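Long-range contacts in enterochelin esterase (Salmonella enterica subsp. enterica serovar Typhimurium, PDB 3MGA), which probably hydrolyses the ester bonds of ferric enterobactin, the iron-loaded siderophore, as an esterase of the alpha/beta-hydrolase clan: residues W178-V189 / D257-L266; Y297-R305 / L333-L343. All coordinates share one frame; numbering follows the deposited sequence.

Contact 1 and contact 2 both belong to the esterase part of the chain, and their centres lie about 22 Å apart. They follow one another in sequence: contact 1 packs the outermost hairpin of the eight-stranded mixed sheet, strands 174-180 and 185-193, on helix 256-273, and is complete before contact 2 packs the end of helix 290-301 on the connection from helix 328-335 to strand 344-350. The two meet where helix 256-273 touches helix 290-301 and the residue just after it, Trp302, with Trp259 CE2 3.5 Å from Ala298 CB and Gln263 NE2 3.5 Å from Trp302 CG. The Gly287-Ser289-Gly291 pattern, consistent with a nucleophile elbow, spans the junction of strand 284-288 and helix 290-301, as in an alpha/beta-hydrolase fold.

Contact 1 of 2, residues W178-V189 / D257-L266; sequences WHSERLGNSRRV and DFWLAVQQEL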
# COMPACT_ATOMS: atom_id res chain seq x y z
N TRP A 178 13.97 1.02 19.75
CA TRP A 178 15.00 1.96 19.33
C TRP A 178 14.75 3.38 19.86
O TRP A 178 13.84 4.07 19.41
CB TRP A 178 15.17 1.93 17.80
CG TRP A 178 15.95 3.09 17.27
CD1 TRP A 178 17.11 3.59 17.78
CD2 TRP A 178 15.66 3.85 16.10
NE1 TRP A 178 17.53 4.66 17.02
CE2 TRP A 178 16.66 4.84 15.98
CE3 TRP A 178 14.63 3.81 15.15
CZ2 TRP A 178 16.67 5.76 14.94
CZ3 TRP A 178 14.64 4.73 14.12
CH2 TRP A 178 15.66 5.70 14.03
N HIS A 179 15.59 3.78 20.82
CA HIS A 179 15.53 5.10 21.44
C HIS A 179 16.48 6.02 20.67
O HIS A 179 17.70 5.82 20.67
CB HIS A 179 15.98 5.02 22.90
CG HIS A 179 15.28 3.95 23.69
ND1 HIS A 179 14.03 4.12 24.23
CD2 HIS A 179 15.68 2.71 24.05
CE1 HIS A 179 13.67 3.02 24.88
NE2 HIS A 179 14.66 2.15 24.78
N SER A 180 15.92 7.03 20.01
CA SER A 180 16.70 7.96 19.19
C SER A 180 17.02 9.27 19.91
O SER A 180 16.11 9.96 20.38
CB SER A 180 15.92 8.27 17.92
OG SER A 180 16.60 9.22 17.14
N GLU A 181 18.31 9.60 19.96
CA GLU A 181 18.76 10.84 20.59
C GLU A 181 18.55 11.97 19.58
O GLU A 181 18.11 13.06 19.94
CB GLU A 181 20.24 10.72 21.00
CG GLU A 181 20.73 11.89 21.84
CD GLU A 181 22.20 11.79 22.26
OE1 GLU A 181 22.86 10.77 21.95
OE2 GLU A 181 22.68 12.74 22.91
N ARG A 182 18.88 11.69 18.32
CA ARG A 182 18.68 12.63 17.21
C ARG A 182 17.21 13.07 17.12
O ARG A 182 16.91 14.26 17.06
CB ARG A 182 19.12 11.93 15.91
CG ARG A 182 18.70 12.56 14.57
CD ARG A 182 19.49 13.72 14.16
NE ARG A 182 20.91 13.41 14.04
CZ ARG A 182 21.83 14.29 13.65
NH1 ARG A 182 21.48 15.52 13.30
NH2 ARG A 182 23.11 13.93 13.58
N LEU A 183 16.30 12.11 17.12
CA LEU A 183 14.87 12.40 17.01
C LEU A 183 14.21 12.76 18.33
O LEU A 183 13.23 13.51 18.35
CB LEU A 183 14.12 11.22 16.38
CG LEU A 183 14.54 10.93 14.95
CD1 LEU A 183 13.93 9.64 14.45
CD2 LEU A 183 14.16 12.12 14.04
N GLY A 184 14.71 12.20 19.42
CA GLY A 184 14.17 12.47 20.74
C GLY A 184 12.91 11.69 21.02
O GLY A 184 12.04 12.15 21.74
N ASN A 185 12.81 10.50 20.42
CA ASN A 185 11.66 9.62 20.62
C ASN A 185 12.07 8.15 20.55
O ASN A 185 13.13 7.83 20.03
CB ASN A 185 10.54 9.95 19.62
CG ASN A 185 10.96 9.74 18.17
OD1 ASN A 185 11.70 8.81 17.84
ND2 ASN A 185 10.47 10.59 17.29
N SER A 186 11.22 7.28 21.12
CA SER A 186 11.45 5.83 21.13
C SER A 186 10.51 5.18 20.14
O SER A 186 9.45 5.73 19.83
CB SER A 186 11.26 5.25 22.53
OG SER A 186 12.21 5.81 23.43
N ARG A 187 10.86 3.98 19.69
CA ARG A 187 10.09 3.32 18.65
C ARG A 187 10.45 1.85 18.50
O ARG A 187 11.56 1.47 18.79
CB ARG A 187 10.51 4.06 17.40
CG ARG A 187 10.10 3.60 16.09
CD ARG A 187 11.06 4.25 15.13
NE ARG A 187 11.20 5.69 15.39
CZ ARG A 187 10.54 6.65 14.75
NH1 ARG A 187 9.69 6.37 13.77
NH2 ARG A 187 10.76 7.92 15.09
N ARG A 188 9.52 1.04 18.00
CA ARG A 188 9.75 -0.37 17.77
C ARG A 188 10.34 -0.60 16.39
O ARG A 188 9.95 0.08 15.43
CB ARG A 188 8.45 -1.18 17.79
CG ARG A 188 7.72 -1.26 19.11
CD ARG A 188 6.34 -1.91 18.90
NE ARG A 188 5.46 -1.10 18.06
CZ ARG A 188 4.23 -1.47 17.67
NH1 ARG A 188 3.72 -2.64 18.03
NH2 ARG A 188 3.51 -0.65 16.90
N VAL A 189 11.24 -1.57 16.31
CA VAL A 189 11.82 -2.00 15.05
C VAL A 189 11.79 -3.53 15.06
O VAL A 189 12.02 -4.16 16.11
CB VAL A 189 13.24 -1.46 14.83
CG1 VAL A 189 13.23 0.07 14.74
CG2 VAL A 189 14.19 -1.96 15.93
N ASP A 257 16.89 14.31 9.53
CA ASP A 257 17.19 13.69 10.82
C ASP A 257 16.76 12.24 10.91
O ASP A 257 17.46 11.43 11.51
CB ASP A 257 16.60 14.48 11.99
CG ASP A 257 17.43 15.70 12.33
OD1 ASP A 257 18.51 15.87 11.72
OD2 ASP A 257 17.01 16.48 13.23
N PHE A 258 15.63 11.90 10.31
CA PHE A 258 15.18 10.52 10.35
C PHE A 258 16.25 9.59 9.79
O PHE A 258 16.65 8.63 10.44
CB PHE A 258 13.87 10.34 9.58
CG PHE A 258 13.40 8.92 9.53
CD1 PHE A 258 12.74 8.35 10.61
CD2 PHE A 258 13.61 8.14 8.40
CE1 PHE A 258 12.31 7.04 10.56
CE2 PHE A 258 13.18 6.83 8.35
CZ PHE A 258 12.52 6.28 9.44
N TRP A 259 16.74 9.90 8.59
CA TRP A 259 17.76 9.07 7.94
C TRP A 259 19.14 9.19 8.55
O TRP A 259 19.90 8.22 8.52
CB TRP A 259 17.78 9.31 6.43
CG TRP A 259 16.55 8.78 5.81
CD1 TRP A 259 15.50 9.48 5.32
CD2 TRP A 259 16.21 7.39 5.68
NE1 TRP A 259 14.54 8.62 4.86
CE2 TRP A 259 14.95 7.33 5.07
CE3 TRP A 259 16.87 6.20 6.01
CZ2 TRP A 259 14.33 6.12 4.77
CZ3 TRP A 259 16.25 5.01 5.72
CH2 TRP A 259 14.99 4.97 5.10
N LEU A 260 19.47 10.36 9.10
CA LEU A 260 20.74 10.51 9.80
C LEU A 260 20.70 9.60 11.02
O LEU A 260 21.62 8.84 11.26
CB LEU A 260 20.99 11.95 10.24
CG LEU A 260 21.38 12.98 9.18
CD1 LEU A 260 21.34 14.37 9.76
CD2 LEU A 260 22.77 12.67 8.58
N ALA A 261 19.60 9.67 11.77
CA ALA A 261 19.40 8.87 12.97
C ALA A 261 19.46 7.37 12.69
O ALA A 261 20.05 6.62 13.47
CB ALA A 261 18.05 9.23 13.61
N VAL A 262 18.83 6.93 11.59
CA VAL A 262 18.83 5.53 11.21
C VAL A 262 20.25 5.00 10.97
O VAL A 262 20.59 3.89 11.37
CB VAL A 262 17.96 5.29 9.95
CG1 VAL A 262 18.31 3.97 9.27
CG2 VAL A 262 16.47 5.37 10.30
N GLN A 263 21.09 5.82 10.34
CA GLN A 263 22.46 5.41 10.03
C GLN A 263 23.42 5.45 11.23
O GLN A 263 24.22 4.53 11.41
CB GLN A 263 23.01 6.27 8.91
CG GLN A 263 22.18 6.22 7.66
CD GLN A 263 22.69 7.16 6.60
OE1 GLN A 263 23.83 7.06 6.16
NE2 GLN A 263 21.82 8.06 6.15
N GLN A 264 23.32 6.50 12.04
CA GLN A 264 24.20 6.72 13.19
C GLN A 264 23.81 5.98 14.47
O GLN A 264 24.66 5.64 15.30
CB GLN A 264 24.27 8.22 13.51
CG GLN A 264 24.81 9.09 12.37
CD GLN A 264 24.65 10.58 12.65
OE1 GLN A 264 23.78 10.99 13.42
NE2 GLN A 264 25.47 11.40 12.00
N GLU A 265 22.51 5.73 14.63
CA GLU A 265 21.99 5.09 15.83
C GLU A 265 21.44 3.67 15.60
O GLU A 265 21.85 2.74 16.29
CB GLU A 265 20.86 5.95 16.39
CG GLU A 265 21.22 7.42 16.66
CD GLU A 265 19.99 8.29 16.89
OE1 GLU A 265 18.85 7.83 16.62
OE2 GLU A 265 20.15 9.46 17.31
N LEU A 266 20.52 3.52 14.64
CA LEU A 266 19.85 2.24 14.40
C LEU A 266 20.69 1.14 13.75
O LEU A 266 20.80 0.05 14.30
CB LEU A 266 18.57 2.46 13.58
CG LEU A 266 17.72 1.22 13.30
CD1 LEU A 266 17.25 0.59 14.61
CD2 LEU A 266 16.53 1.56 12.40
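Trp178 lays one face of its indole on Leu266: CB of Leu266 stands 4.0 Å from the centroid of the six-membered ring and 15° off its normal, a CH-pi contact. The opposite face carries Ser180 CB, while Val262 CG2 approaches Trp178 CH2 obliquely at 3.8 Å. With CG anti to the backbone N (chi1 165°), the indole reaches from the strand to the helix, and Val189 CG1 extends this buried apolar side by touching Leu266 CD1.

Beside it, the Glu265 carboxylate bridges to the hairpin turn. Ser180 OG donates to OE1 of Glu265 (2.7 Å) and Arg182 N to OE2 of Glu265 (2.8 Å, N-H...O 162°), each on a syn lone pair; Glu181 N adds a weak bond to OE2. Ser180 OG also accepts from Leu183 N, an ST motif, and Ser180 lies across from both Gly184 and Asn185, a G1 beta bulge. This is the edge hairpin of the esterase sheet, fastened to helix 256-273 through its turn.

Toward solvent the grip is looser. The Arg182 chain, kinked midway, runs over Ala261, its CG 3.5 Å from Ala261 CB. Arg182 NH2 donates to Gln264 OE1 (3.0 Å), on a lone pair in the carbonyl plane, whereas the salt bridge from Arg182 NH1 to Asp257 OD1 is long and weak at 3.4 Å, with guanidinium and carboxylate planes well out of parallel.

Contact 2 of 2, residues Y297-R305 / L333-L343; sequences YAGLNWPTR and LKTGALCARGL
Leu300 and Leu333 meet through their methyl groups, with the two side chains at about a right angle and Leu300 CD2 lying 3.7 Å from Leu333 CD2. Both branches of Leu300 take part: CD1 also reaches Leu333, while Leu300 CD2 turns to the backbone at Cys339 and Ala340, coming within 4.0 Å of Ala340 CB. The nearest CA pair here, Leu300 and Ala340 at 5.7 Å, confirms how closely the helix end approaches the loop.

Leu338 crosses Asn301 at a slant and spreads its methyls along the amide, CD2 of Leu338 at 3.4 Å from Asn301 OD1 and CD1 beside ND2. The amide's rotation is fixed from within its own helix: Asn301 ND2 donates to Tyr297 O (2.6 Å, N-H...O 167°), which lies near the amide plane, and the same carbonyl receives Asn301 N. ND2 also sits over one face of the Tyr297 ring, toward its rim.

On the far side of Leu300, Leu343 has CG anti to its carbonyl carbon (chi1 -62°), which directs both methyls at the Gly299 carbonyl, where no side chain intervenes. Leu343 CD1 is 3.4 Å from Gly299 O, and Leu343 CD2 goes on to Pro303 CB at 3.8 Å.

These segments join the end of helix 290-301 to the last turn of helix 328-335 and the loop running from it to strand 344-350, a piece of the alpha/beta-hydrolase layering in which Leu343 already pairs by backbone with Ser373. Leu333 continues the apolar layer to Leu363 and Leu367 of helix 354-367. With no hydrogen bond across it, the interface depends on the fit of leucine methyls against backbone, proline ring and amide, rather than on directional polar bonds.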
# COMPACT_ATOMS: atom_id res chain seq x y z
N TYR A 297 14.22 9.83 -1.33
CA TYR A 297 14.95 10.91 -0.68
C TYR A 297 16.22 10.36 -0.03
O TYR A 297 17.28 10.97 -0.12
CB TYR A 297 14.04 11.59 0.34
CG TYR A 297 14.70 12.63 1.22
CD1 TYR A 297 15.23 12.28 2.47
CD2 TYR A 297 14.77 13.95 0.84
CE1 TYR A 297 15.81 13.21 3.29
CE2 TYR A 297 15.36 14.91 1.67
CZ TYR A 297 15.87 14.52 2.89
OH TYR A 297 16.46 15.44 3.73
N ALA A 298 16.09 9.20 0.62
CA ALA A 298 17.23 8.55 1.28
C ALA A 298 18.29 8.14 0.25
O ALA A 298 19.46 8.44 0.41
CB ALA A 298 16.77 7.32 2.06
N GLY A 299 17.86 7.46 -0.80
CA GLY A 299 18.76 7.03 -1.86
C GLY A 299 19.43 8.19 -2.57
O GLY A 299 20.61 8.12 -2.94
N LEU A 300 18.67 9.27 -2.76
CA LEU A 300 19.18 10.47 -3.41
C LEU A 300 20.21 11.21 -2.55
O LEU A 300 21.20 11.71 -3.09
CB LEU A 300 18.04 11.43 -3.77
CG LEU A 300 17.09 11.00 -4.89
CD1 LEU A 300 15.93 11.99 -5.01
CD2 LEU A 300 17.83 10.89 -6.23
N ASN A 301 20.00 11.28 -1.24
CA ASN A 301 20.93 11.99 -0.35
C ASN A 301 22.09 11.15 0.22
O ASN A 301 23.17 11.69 0.47
CB ASN A 301 20.20 12.70 0.79
CG ASN A 301 19.29 13.83 0.30
OD1 ASN A 301 19.64 15.01 0.40
ND2 ASN A 301 18.15 13.46 -0.28
N TRP A 302 21.87 9.85 0.40
CA TRP A 302 22.92 8.97 0.93
C TRP A 302 23.05 7.70 0.08
O TRP A 302 22.80 6.59 0.55
CB TRP A 302 22.62 8.61 2.39
CG TRP A 302 22.53 9.81 3.26
CD1 TRP A 302 23.58 10.48 3.84
CD2 TRP A 302 21.35 10.52 3.64
NE1 TRP A 302 23.11 11.55 4.56
CE2 TRP A 302 21.75 11.60 4.45
CE3 TRP A 302 19.99 10.34 3.37
CZ2 TRP A 302 20.83 12.50 5.00
CZ3 TRP A 302 19.08 11.23 3.91
CH2 TRP A 302 19.51 12.30 4.72
N PRO A 303 23.47 7.88 -1.19
CA PRO A 303 23.60 6.74 -2.11
C PRO A 303 24.73 5.80 -1.74
O PRO A 303 24.77 4.67 -2.22
CB PRO A 303 23.85 7.41 -3.47
CG PRO A 303 24.48 8.72 -3.13
CD PRO A 303 23.94 9.14 -1.79
N THR A 304 25.64 6.27 -0.89
CA THR A 304 26.77 5.47 -0.43
C THR A 304 26.33 4.44 0.60
O THR A 304 27.08 3.52 0.93
CB THR A 304 27.87 6.38 0.19
OG1 THR A 304 28.98 5.58 0.62
CG2 THR A 304 27.32 7.17 1.37
N ARG A 305 25.12 4.61 1.14
CA ARG A 305 24.56 3.70 2.12
C ARG A 305 23.28 3.02 1.60
O ARG A 305 23.05 1.84 1.88
CB ARG A 305 24.28 4.45 3.41
CG ARG A 305 23.61 3.66 4.54
CD ARG A 305 24.41 2.47 5.08
NE ARG A 305 24.33 1.28 4.22
CZ ARG A 305 24.85 0.09 4.53
NH1 ARG A 305 25.49 -0.09 5.69
NH2 ARG A 305 24.73 -0.92 3.69
N LEU A 333 16.15 17.54 -8.07
CA LEU A 333 16.70 16.84 -9.24
C LEU A 333 16.69 17.74 -10.47
O LEU A 333 17.60 17.70 -11.29
CB LEU A 333 15.88 15.57 -9.53
CG LEU A 333 15.88 14.49 -8.45
CD1 LEU A 333 14.91 13.38 -8.81
CD2 LEU A 333 17.28 13.94 -8.24
N LYS A 334 15.64 18.56 -10.57
CA LYS A 334 15.47 19.49 -11.69
C LYS A 334 16.59 20.53 -11.73
O LYS A 334 17.07 20.88 -12.80
CB LYS A 334 14.10 20.17 -11.59
CG LYS A 334 13.75 21.10 -12.75
CD LYS A 334 12.33 21.66 -12.60
CE LYS A 334 11.26 20.55 -12.64
NZ LYS A 334 9.88 21.06 -12.48
N THR A 335 17.01 21.02 -10.56
CA THR A 335 18.08 22.01 -10.47
C THR A 335 19.45 21.34 -10.54
O THR A 335 20.31 21.75 -11.33
CB THR A 335 18.00 22.85 -9.18
OG1 THR A 335 18.18 22.01 -8.04
CG2 THR A 335 16.66 23.57 -9.08
N GLY A 336 19.65 20.31 -9.72
CA GLY A 336 20.92 19.57 -9.70
C GLY A 336 21.50 19.26 -8.33
O GLY A 336 22.58 18.68 -8.23
N ALA A 337 20.80 19.65 -7.26
CA ALA A 337 21.27 19.39 -5.90
C ALA A 337 21.36 17.90 -5.60
O ALA A 337 22.27 17.45 -4.90
CB ALA A 337 20.35 20.07 -4.89
N LEU A 338 20.42 17.13 -6.14
CA LEU A 338 20.38 15.68 -5.96
C LEU A 338 20.40 14.99 -7.32
O LEU A 338 20.00 15.58 -8.33
CB LEU A 338 19.12 15.28 -5.19
CG LEU A 338 18.95 15.92 -3.81
CD1 LEU A 338 17.61 15.53 -3.20
CD2 LEU A 338 20.10 15.53 -2.89
N CYS A 339 20.88 13.75 -7.35
CA CYS A 339 20.94 12.98 -8.59
C CYS A 339 21.08 11.49 -8.31
O CYS A 339 21.89 11.08 -7.48
CB CYS A 339 22.12 13.45 -9.46
SG CYS A 339 23.74 13.21 -8.71
N ALA A 340 20.27 10.68 -8.99
CA ALA A 340 20.31 9.23 -8.82
C ALA A 340 21.47 8.67 -9.64
O ALA A 340 21.32 8.40 -10.83
CB ALA A 340 19.00 8.62 -9.27
N ARG A 341 22.62 8.52 -9.00
CA ARG A 341 23.81 7.99 -9.66
C ARG A 341 24.26 6.70 -9.00
O ARG A 341 24.73 6.69 -7.86
CB ARG A 341 24.93 9.04 -9.63
CG ARG A 341 26.19 8.63 -10.38
CD ARG A 341 27.17 9.79 -10.48
NE ARG A 341 26.61 10.91 -11.24
CZ ARG A 341 27.22 12.07 -11.44
NH1 ARG A 341 26.62 13.02 -12.15
NH2 ARG A 341 28.43 12.30 -10.93
N GLY A 342 24.12 5.59 -9.73
CA GLY A 342 24.48 4.28 -9.23
C GLY A 342 23.32 3.61 -8.50
O GLY A 342 23.43 2.47 -8.07
N LEU A 343 22.21 4.33 -8.39
CA LEU A 343 21.03 3.81 -7.71
C LEU A 343 20.20 2.92 -8.62
O LEU A 343 20.16 3.12 -9.82
CB LEU A 343 20.11 4.95 -7.24
CG LEU A 343 20.61 5.98 -6.23
CD1 LEU A 343 19.50 6.99 -5.94
CD2 LEU A 343 21.07 5.30 -4.95